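Local structure of putative acyl-CoA thioester hydrolase YbhC (Escherichia coli K-12, 3GRH) at residues 108-113 / 128-133; 325-330 / 356-361; 352-357 / 407-412. The protein is a putative thioesterase of the outer membrane that belongs to the pectinesterase family yet neither binds pectin nor shows pectinesterase activity. One frame throughout, in Å; residues are numbered along the deposited sequence.

From the N terminus the chain first meets interaction 1, where strand 130-134 returns beside strand 108-112 and closes a short excursion of 14 residues that includes strand 115-123. The beta-helix then runs on to its other end, where interaction 2 pairs 325-330 with 356-361 over a loop of 25 residues. Interaction 3 begins before that pairing is complete: its first segment shares Asp356 and Ser357 with interaction 2, and 407-412 comes back beside it after another 49 residues. The two loops therefore follow one another, the second opening on the stretch where the first closes. Interactions 2 and 3, with centres about 7 Å apart, join three successive turns; the centres of interactions 1 and 3 lie about 34 Å apart, on opposite sides of the chain's centre.

Interaction 1 of 3, residues 108-113 / 128-133; sequences QYIAVM and GGITLY
Ile110 and Tyr133 belong to two parallel strands, 108-112 and 130-134, stacked as neighbouring rungs of the right-handed beta-helix characteristic of the pectinesterase family. The backbone of Ile110 bonds to the residues before and after Leu132: its N donates to Thr131 O (2.8 Å) and its O accepts from Tyr133 N (3.0 Å), and Gln108 and Val112 continue the same ladder at either end.

Tyr133 shares its face of the pair with Tyr109, Thr131 and Ala111. Its CG sits between the backbone N and the carbonyl carbon (chi1 65°), which swings the ring back across the neighbouring strand. Ala111 CA then lies over the ring, 4.0 Å from the centroid and 12° off the normal, in a CH-pi contact, while Ala111 CB reaches CZ of Tyr133. Tyr109 CB meets the ring edge at Tyr133 CE2. An alanine in place of Tyr133 would remove this lid and is likely to leave Ala111 and Tyr109 CB without their aromatic partner, opening a gap beside Leu71 and Pro75, which also touch the ring.

Ile110 points to the other face, under helix 92-100, where Ala95 and Val96 touch it. Its CG2 packs 3.5 Å from Leu132 CD1, and its CD1 reaches Ile130 CG2. The same Leu132 CD1 is pressed tightly against Val112 CG2, at 3.3 Å.

Gln108, on the Ile110 face, directs its amide to Ala99 O and Lys102. Its NE2 also donates to a water 3.1 Å away, and that water donates to Gly129 O, the very oxygen that accepts from Gln108 N.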
loop_
_atom_site.group_PDB
_atom_site.type_symbol
_atom_site.label_atom_id
_atom_site.label_comp_id
_atom_site.label_asym_id
_atom_site.label_seq_id
_atom_site.Cartn_x
_atom_site.Cartn_y
_atom_site.Cartn_z
ATOM N N GLN A 108 6.071 13.936 -16.704
ATOM C CA GLN A 108 5.303 15.159 -16.547
ATOM C C GLN A 108 4.958 15.394 -15.140
ATOM O O GLN A 108 4.721 14.433 -14.422
ATOM C CB GLN A 108 4.054 15.116 -17.363
ATOM C CG GLN A 108 4.429 14.928 -18.753
ATOM C CD GLN A 108 3.299 14.944 -19.622
ATOM O OE1 GLN A 108 2.838 16.009 -20.021
ATOM N NE2 GLN A 108 2.854 13.770 -20.000
ATOM N N TYR A 109 4.987 16.661 -14.750
ATOM C CA TYR A 109 4.801 17.086 -13.385
ATOM C C TYR A 109 3.548 17.925 -13.246
ATOM O O TYR A 109 3.380 18.894 -13.981
ATOM C CB TYR A 109 5.992 17.927 -12.961
ATOM C CG TYR A 109 7.270 17.146 -12.880
ATOM C CD1 TYR A 109 7.662 16.595 -11.701
ATOM C CD2 TYR A 109 8.102 17.041 -13.989
ATOM C CE1 TYR A 109 8.816 15.881 -11.622
ATOM C CE2 TYR A 109 9.312 16.327 -13.895
ATOM C CZ TYR A 109 9.600 15.733 -12.693
ATOM O OH TYR A 109 10.772 15.028 -12.450
ATOM N N ILE A 110 2.691 17.526 -12.304
ATOM C CA ILE A 110 1.429 18.172 -12.041
ATOM C C ILE A 110 1.474 18.659 -10.621
ATOM O O ILE A 110 1.555 17.881 -9.683
ATOM C CB ILE A 110 0.238 17.220 -12.222
ATOM C CG1 ILE A 110 0.200 16.712 -13.629
ATOM C CG2 ILE A 110 -1.090 17.978 -11.871
ATOM C CD1 ILE A 110 -0.747 15.486 -13.864
ATOM N N ALA A 111 1.483 19.966 -10.452
ATOM C CA ALA A 111 1.449 20.593 -9.103
ATOM C C ALA A 111 0.023 20.768 -8.692
ATOM O O ALA A 111 -0.792 21.140 -9.535
ATOM C CB ALA A 111 2.184 21.953 -9.110
ATOM N N VAL A 112 -0.285 20.520 -7.427
ATOM C CA VAL A 112 -1.641 20.697 -6.913
ATOM C C VAL A 112 -1.588 21.710 -5.741
ATOM O O VAL A 112 -0.868 21.539 -4.772
ATOM C CB VAL A 112 -2.264 19.372 -6.438
ATOM C CG1 VAL A 112 -3.715 19.692 -6.069
ATOM C CG2 VAL A 112 -2.232 18.277 -7.505
ATOM N N MET A 113 -2.331 22.812 -5.894
ATOM C CA MET A 113 -2.382 23.874 -4.921
ATOM C C MET A 113 -3.203 23.436 -3.725
ATOM O O MET A 113 -4.081 22.600 -3.825
ATOM C CB MET A 113 -3.016 25.128 -5.521
ATOM C CG MET A 113 -2.139 25.748 -6.542
ATOM S SD MET A 113 -2.745 27.287 -7.132
ATOM C CE MET A 113 -2.714 28.326 -5.657
ATOM N N GLY A 128 5.088 7.430 -20.494
ATOM C CA GLY A 128 5.820 8.284 -19.604
ATOM C C GLY A 128 5.234 8.281 -18.179
ATOM O O GLY A 128 4.009 8.003 -17.974
ATOM N N GLY A 129 6.121 8.586 -17.231
ATOM C CA GLY A 129 5.748 8.741 -15.812
ATOM C C GLY A 129 5.028 10.043 -15.506
ATOM O O GLY A 129 5.209 11.039 -16.137
ATOM N N ILE A 130 4.118 9.975 -14.549
ATOM C CA ILE A 130 3.450 11.143 -14.047
ATOM C C ILE A 130 3.874 11.392 -12.610
ATOM O O ILE A 130 3.865 10.449 -11.807
ATOM C CB ILE A 130 1.945 10.939 -14.044
ATOM C CG1 ILE A 130 1.455 10.750 -15.465
ATOM C CG2 ILE A 130 1.238 12.194 -13.440
ATOM C CD1 ILE A 130 1.468 11.998 -16.245
ATOM N N THR A 131 4.261 12.641 -12.310
ATOM C CA THR A 131 4.521 13.085 -10.906
ATOM C C THR A 131 3.452 14.027 -10.484
ATOM O O THR A 131 3.216 15.011 -11.125
ATOM C CB THR A 131 5.877 13.728 -10.774
ATOM O OG1 THR A 131 6.894 12.780 -11.163
ATOM C CG2 THR A 131 6.126 14.178 -9.333
ATOM N N LEU A 132 2.767 13.730 -9.392
ATOM C CA LEU A 132 1.724 14.603 -8.844
ATOM C C LEU A 132 2.157 15.011 -7.447
ATOM O O LEU A 132 2.472 14.144 -6.633
ATOM C CB LEU A 132 0.401 13.839 -8.791
ATOM C CG LEU A 132 -0.794 14.573 -8.281
ATOM C CD1 LEU A 132 -1.243 15.629 -9.267
ATOM C CD2 LEU A 132 -1.906 13.577 -8.003
ATOM N N TYR A 133 2.191 16.305 -7.176
ATOM C CA TYR A 133 2.694 16.777 -5.923
ATOM C C TYR A 133 1.937 17.957 -5.421
ATOM O O TYR A 133 1.494 18.796 -6.215
ATOM C CB TYR A 133 4.159 17.103 -6.049
ATOM C CG TYR A 133 4.564 18.228 -6.952
ATOM C CD1 TYR A 133 4.832 19.503 -6.467
ATOM C CD2 TYR A 133 4.734 18.001 -8.317
ATOM C CE1 TYR A 133 5.215 20.481 -7.313
ATOM C CE2 TYR A 133 5.074 18.996 -9.153
ATOM C CZ TYR A 133 5.367 20.212 -8.648
ATOM O OH TYR A 133 5.756 21.250 -9.452
HETATM O O HOH W 1 4.586 11.425 -18.982
#

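Interaction 2 of 3, residues 325-330 / 356-361; sequences NSRFNA and DSAINE
Two successive turns of the parallel beta-helix meet here, with Phe328 and Ile359 side by side in the strands and Asn325 and Asp356 side by side at the bend before them. Both bend residues have left-handed backbone angles, the conformation that lets strands turn sharply in such helices, as in the T2 turns of pectate lyases. Asn325 ND2 spans the step with a weak hydrogen bond to Asp356 O, 3.4 Å away.

One residue on, Ser357 OG accepts from Ser326 N at 3.0 Å. With OG anti to the carbonyl carbon (chi1 -70°), the hydroxyl lies beside its own backbone N and also donates back to Arg355 O, so one buried oxygen is used twice. Ser326 OG repeats this one turn earlier, bonded to Val324 O and Thr293 N.

Along the strands Ala358 is gripped at both ends, its N by Ser326 O and its O by Phe328 N (2.9 Å). Phe328 points inward with Ile359: CD2 of its ring lies 4.1 Å from Ile359 CG1, and Ser357 CB approaches the ring edge at CE2. Farther along, the amides of Asn329 and Asn360 lie nearly flat to each other, planes 17° apart. Asn360 ND2 donates to Asn329 OD1 at 2.9 Å, a bond tilted out of both amide planes, while Asn329 ND2 turns to Glu294.

Strand 327-330 is flanked on its other edge by strand 294-297, where Phe295 stacks on the Phe328 ring; Ala323 of strand 321-324 touches that ring as well.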
loop_
_atom_site.group_PDB
_atom_site.type_symbol
_atom_site.label_atom_id
_atom_site.label_comp_id
_atom_site.label_asym_id
_atom_site.label_seq_id
_atom_site.Cartn_x
_atom_site.Cartn_y
_atom_site.Cartn_z
ATOM N N ASN A 325 12.431 0.521 9.445
ATOM C CA ASN A 325 12.676 1.770 10.096
ATOM C C ASN A 325 11.338 2.579 10.188
ATOM O O ASN A 325 11.295 3.826 9.995
ATOM C CB ASN A 325 13.724 2.569 9.315
ATOM C CG ASN A 325 15.091 1.886 9.220
ATOM O OD1 ASN A 325 15.855 2.126 8.298
ATOM N ND2 ASN A 325 15.388 1.077 10.163
ATOM N N SER A 326 10.275 1.850 10.489
ATOM C CA SER A 326 8.919 2.377 10.481
ATOM C C SER A 326 8.374 2.335 11.952
ATOM O O SER A 326 9.088 1.985 12.873
ATOM C CB SER A 326 8.113 1.612 9.463
ATOM O OG SER A 326 8.497 2.039 8.134
ATOM N N ARG A 327 7.194 2.927 12.136
ATOM C CA ARG A 327 6.569 3.173 13.441
ATOM C C ARG A 327 5.147 2.647 13.339
ATOM O O ARG A 327 4.464 2.885 12.385
ATOM C CB ARG A 327 6.594 4.651 13.822
ATOM C CG ARG A 327 7.941 5.122 14.058
ATOM C CD ARG A 327 7.887 6.607 14.420
ATOM N NE ARG A 327 7.619 7.437 13.250
ATOM C CZ ARG A 327 6.909 8.569 13.246
ATOM N NH1 ARG A 327 6.349 9.027 14.347
ATOM N NH2 ARG A 327 6.785 9.265 12.125
ATOM N N PHE A 328 4.733 1.873 14.317
ATOM C CA PHE A 328 3.417 1.270 14.347
ATOM C C PHE A 328 2.705 1.645 15.658
ATOM O O PHE A 328 3.242 1.455 16.724
ATOM C CB PHE A 328 3.530 -0.264 14.303
ATOM C CG PHE A 328 4.107 -0.788 13.024
ATOM C CD1 PHE A 328 3.315 -1.147 11.983
ATOM C CD2 PHE A 328 5.449 -0.819 12.823
ATOM C CE1 PHE A 328 3.826 -1.569 10.761
ATOM C CE2 PHE A 328 5.936 -1.259 11.603
ATOM C CZ PHE A 328 5.172 -1.642 10.598
ATOM N N ASN A 329 1.556 2.264 15.559
ATOM C CA ASN A 329 0.798 2.748 16.721
ATOM C C ASN A 329 -0.638 2.293 16.660
ATOM O O ASN A 329 -1.280 2.418 15.645
ATOM C CB ASN A 329 0.890 4.259 16.736
ATOM C CG ASN A 329 2.299 4.775 17.032
ATOM O OD1 ASN A 329 2.883 4.351 18.029
ATOM N ND2 ASN A 329 2.837 5.685 16.204
ATOM N N ALA A 330 -1.164 1.787 17.760
ATOM C CA ALA A 330 -2.603 1.404 17.814
ATOM C C ALA A 330 -3.267 1.887 19.091
ATOM O O ALA A 330 -2.624 1.905 20.103
ATOM C CB ALA A 330 -2.732 -0.068 17.718
ATOM N N ASP A 356 13.564 -3.551 12.074
ATOM C CA ASP A 356 14.148 -2.326 12.526
ATOM C C ASP A 356 13.114 -1.195 12.847
ATOM O O ASP A 356 13.388 0.005 12.649
ATOM C CB ASP A 356 15.190 -1.821 11.514
ATOM C CG ASP A 356 16.196 -2.887 11.115
ATOM O OD1 ASP A 356 16.819 -3.491 12.018
ATOM O OD2 ASP A 356 16.374 -3.125 9.860
ATOM N N SER A 357 11.959 -1.608 13.331
ATOM C CA SER A 357 10.820 -0.767 13.509
ATOM C C SER A 357 10.358 -0.676 14.949
ATOM O O SER A 357 10.621 -1.544 15.755
ATOM C CB SER A 357 9.679 -1.247 12.629
ATOM O OG SER A 357 10.014 -0.994 11.250
ATOM N N ALA A 358 9.673 0.414 15.277
ATOM C CA ALA A 358 9.165 0.633 16.624
ATOM C C ALA A 358 7.701 0.156 16.597
ATOM O O ALA A 358 6.926 0.653 15.786
ATOM C CB ALA A 358 9.217 2.130 16.985
ATOM N N ILE A 359 7.327 -0.757 17.479
ATOM C CA ILE A 359 5.932 -1.242 17.651
ATOM C C ILE A 359 5.448 -0.836 19.019
ATOM O O ILE A 359 5.991 -1.211 20.026
ATOM C CB ILE A 359 5.832 -2.758 17.465
ATOM C CG1 ILE A 359 6.407 -3.146 16.121
ATOM C CG2 ILE A 359 4.375 -3.192 17.498
ATOM C CD1 ILE A 359 6.553 -4.601 15.904
ATOM N N ASN A 360 4.461 0.008 19.067
ATOM C CA ASN A 360 4.299 0.770 20.281
ATOM C C ASN A 360 3.138 0.145 20.932
ATOM O O ASN A 360 2.876 -1.073 20.774
ATOM C CB ASN A 360 4.247 2.293 19.986
ATOM C CG ASN A 360 5.619 2.839 19.500
ATOM O OD1 ASN A 360 6.673 2.598 20.136
ATOM N ND2 ASN A 360 5.622 3.428 18.282
ATOM N N GLU A 361 2.446 0.901 21.766
ATOM C CA GLU A 361 1.397 0.298 22.490
ATOM C C GLU A 361 0.246 -0.005 21.547
ATOM O O GLU A 361 0.140 0.516 20.401
ATOM C CB GLU A 361 0.949 1.180 23.675
ATOM C CG GLU A 361 0.318 0.374 24.848
ATOM C CD GLU A 361 1.270 -0.618 25.564
ATOM O OE1 GLU A 361 2.243 -1.102 24.939
ATOM O OE2 GLU A 361 1.040 -0.902 26.785
#

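Interaction 3 of 3, residues 352-357 / 407-412; sequences VVIRDS and YNNRGV
Arg355 runs alongside Tyr407, both side chains on one face of the last parallel pairing of the beta-helix, where strand 351-355 meets 403-407. Tyr407 N donates to Ile354 O, and Tyr407 O receives Asp356 N (3.0 Å), so the tyrosine backbone brackets Arg355.

The arginine starts at CB, 3.5 Å from Tyr407 O and not far from Tyr407 CB. Its CG takes the place between the backbone N and the carbonyl carbon (chi1 60°), and a bend at chi3 (-63°) brings the far end back over the next residue. There NE forms a salt bridge with Asp356 OD2 at 2.9 Å, in the guanidinium plane but from above the plane of the carboxylate. CZ lies beneath Tyr407 CD2, which covers one face of the guanidinium; NH2 reaches Tyr407 CE2 at 3.7 Å. Since the two planes stand 77° apart, this is no flat stack. NH1 finishes the chain at Phe48 O.

The other carboxylate oxygen, Asp356 OD1, accepts a nearly straight bond from Asn408 ND2 (2.8 Å). Asp356 is thereby held between an arginine and an amide, an environment that would probably keep it ionised. Asn408 has the left-handed backbone of a bend residue, as Asp356 does. Beyond it Arg410 N donates to Ser357 O at 2.9 Å, and Arg410 NH1 reaches Asp356 O in a weak bond.

Strand 351-355 lies between strand 321-324, whose Leu322 and Val324 touch Arg355, and the outermost strand 403-407. Helix 42-45 packs Ala42 and Ala45 against Tyr407, and Ser27 and Gln29 from the N-terminal part bond to the backbone of Asn409.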
loop_
_atom_site.group_PDB
_atom_site.type_symbol
_atom_site.label_atom_id
_atom_site.label_comp_id
_atom_site.label_asym_id
_atom_site.label_seq_id
_atom_site.Cartn_x
_atom_site.Cartn_y
_atom_site.Cartn_z
ATOM N N VAL A 352 5.496 -10.871 4.389
ATOM C CA VAL A 352 5.818 -9.574 5.008
ATOM C C VAL A 352 6.893 -9.724 5.986
ATOM O O VAL A 352 6.943 -10.704 6.731
ATOM C CB VAL A 352 4.625 -8.893 5.604
ATOM C CG1 VAL A 352 3.947 -9.744 6.518
ATOM C CG2 VAL A 352 5.030 -7.557 6.292
ATOM N N VAL A 353 7.833 -8.782 5.954
ATOM C CA VAL A 353 8.876 -8.642 6.972
ATOM C C VAL A 353 8.782 -7.269 7.589
ATOM O O VAL A 353 8.762 -6.286 6.872
ATOM C CB VAL A 353 10.264 -8.846 6.367
ATOM C CG1 VAL A 353 11.363 -8.481 7.313
ATOM C CG2 VAL A 353 10.468 -10.273 5.901
ATOM N N ILE A 354 8.735 -7.194 8.895
ATOM C CA ILE A 354 8.828 -5.954 9.630
ATOM C C ILE A 354 10.128 -5.945 10.372
ATOM O O ILE A 354 10.390 -6.839 11.172
ATOM C CB ILE A 354 7.644 -5.789 10.607
ATOM C CG1 ILE A 354 6.323 -5.745 9.899
ATOM C CG2 ILE A 354 7.806 -4.430 11.389
ATOM C CD1 ILE A 354 5.121 -5.783 10.897
ATOM N N ARG A 355 11.002 -5.006 10.015
ATOM C CA ARG A 355 12.350 -4.929 10.577
ATOM C C ARG A 355 12.740 -3.578 11.054
ATOM O O ARG A 355 12.302 -2.570 10.523
ATOM C CB ARG A 355 13.417 -5.457 9.627
ATOM C CG ARG A 355 13.504 -4.751 8.346
ATOM C CD ARG A 355 14.570 -5.387 7.421
ATOM N NE ARG A 355 15.917 -5.274 8.008
ATOM C CZ ARG A 355 16.969 -6.016 7.656
ATOM N NH1 ARG A 355 16.943 -6.843 6.655
ATOM N NH2 ARG A 355 18.125 -5.758 8.298
ATOM N N ASP A 356 13.564 -3.551 12.074
ATOM C CA ASP A 356 14.148 -2.326 12.526
ATOM C C ASP A 356 13.114 -1.195 12.847
ATOM O O ASP A 356 13.388 0.005 12.649
ATOM C CB ASP A 356 15.190 -1.821 11.514
ATOM C CG ASP A 356 16.196 -2.887 11.115
ATOM O OD1 ASP A 356 16.819 -3.491 12.018
ATOM O OD2 ASP A 356 16.374 -3.125 9.860
ATOM N N SER A 357 11.959 -1.608 13.331
ATOM C CA SER A 357 10.820 -0.767 13.509
ATOM C C SER A 357 10.358 -0.676 14.949
ATOM O O SER A 357 10.621 -1.544 15.755
ATOM C CB SER A 357 9.679 -1.247 12.629
ATOM O OG SER A 357 10.014 -0.994 11.250
ATOM N N TYR A 407 12.206 -8.882 12.470
ATOM C CA TYR A 407 13.638 -8.812 12.799
ATOM C C TYR A 407 14.041 -7.494 13.454
ATOM O O TYR A 407 13.736 -6.422 12.931
ATOM C CB TYR A 407 14.465 -8.986 11.538
ATOM C CG TYR A 407 15.952 -8.908 11.736
ATOM C CD1 TYR A 407 16.622 -9.888 12.410
ATOM C CD2 TYR A 407 16.686 -7.843 11.202
ATOM C CE1 TYR A 407 17.973 -9.840 12.566
ATOM C CE2 TYR A 407 18.031 -7.766 11.408
ATOM C CZ TYR A 407 18.666 -8.796 12.052
ATOM O OH TYR A 407 20.029 -8.711 12.228
ATOM N N ASN A 408 14.619 -7.575 14.662
ATOM C CA ASN A 408 15.216 -6.367 15.282
ATOM C C ASN A 408 14.231 -5.200 15.524
ATOM O O ASN A 408 14.566 -4.026 15.367
ATOM C CB ASN A 408 16.383 -5.890 14.429
ATOM C CG ASN A 408 17.320 -5.021 15.206
ATOM O OD1 ASN A 408 17.596 -5.283 16.383
ATOM N ND2 ASN A 408 17.813 -3.946 14.584
ATOM N N ASN A 409 13.033 -5.538 15.973
ATOM C CA ASN A 409 12.057 -4.490 16.298
ATOM C C ASN A 409 12.177 -4.115 17.753
ATOM O O ASN A 409 12.727 -4.873 18.566
ATOM C CB ASN A 409 10.659 -4.897 15.933
ATOM C CG ASN A 409 10.490 -5.193 14.452
ATOM O OD1 ASN A 409 9.807 -6.176 14.055
ATOM N ND2 ASN A 409 10.979 -4.335 13.629
ATOM N N ARG A 410 11.627 -2.954 18.075
ATOM C CA ARG A 410 11.698 -2.375 19.409
ATOM C C ARG A 410 10.347 -1.793 19.773
ATOM O O ARG A 410 9.410 -1.824 19.002
ATOM C CB ARG A 410 12.765 -1.314 19.450
ATOM C CG ARG A 410 12.504 -0.117 18.619
ATOM C CD ARG A 410 13.744 0.740 18.480
ATOM N NE ARG A 410 13.442 2.008 17.838
ATOM C CZ ARG A 410 13.394 2.139 16.519
ATOM N NH1 ARG A 410 13.719 1.132 15.743
ATOM N NH2 ARG A 410 13.047 3.288 15.986
ATOM N N GLY A 411 10.242 -1.287 20.993
ATOM C CA GLY A 411 8.942 -0.825 21.447
ATOM C C GLY A 411 8.250 -1.844 22.321
ATOM O O GLY A 411 8.564 -3.026 22.309
ATOM N N VAL A 412 7.304 -1.383 23.117
ATOM C CA VAL A 412 6.567 -2.260 24.016
ATOM C C VAL A 412 5.885 -3.395 23.249
ATOM O O VAL A 412 5.735 -4.494 23.761
ATOM C CB VAL A 412 5.489 -1.477 24.797
ATOM C CG1 VAL A 412 4.825 -2.386 25.766
ATOM C CG2 VAL A 412 6.095 -0.265 25.501
#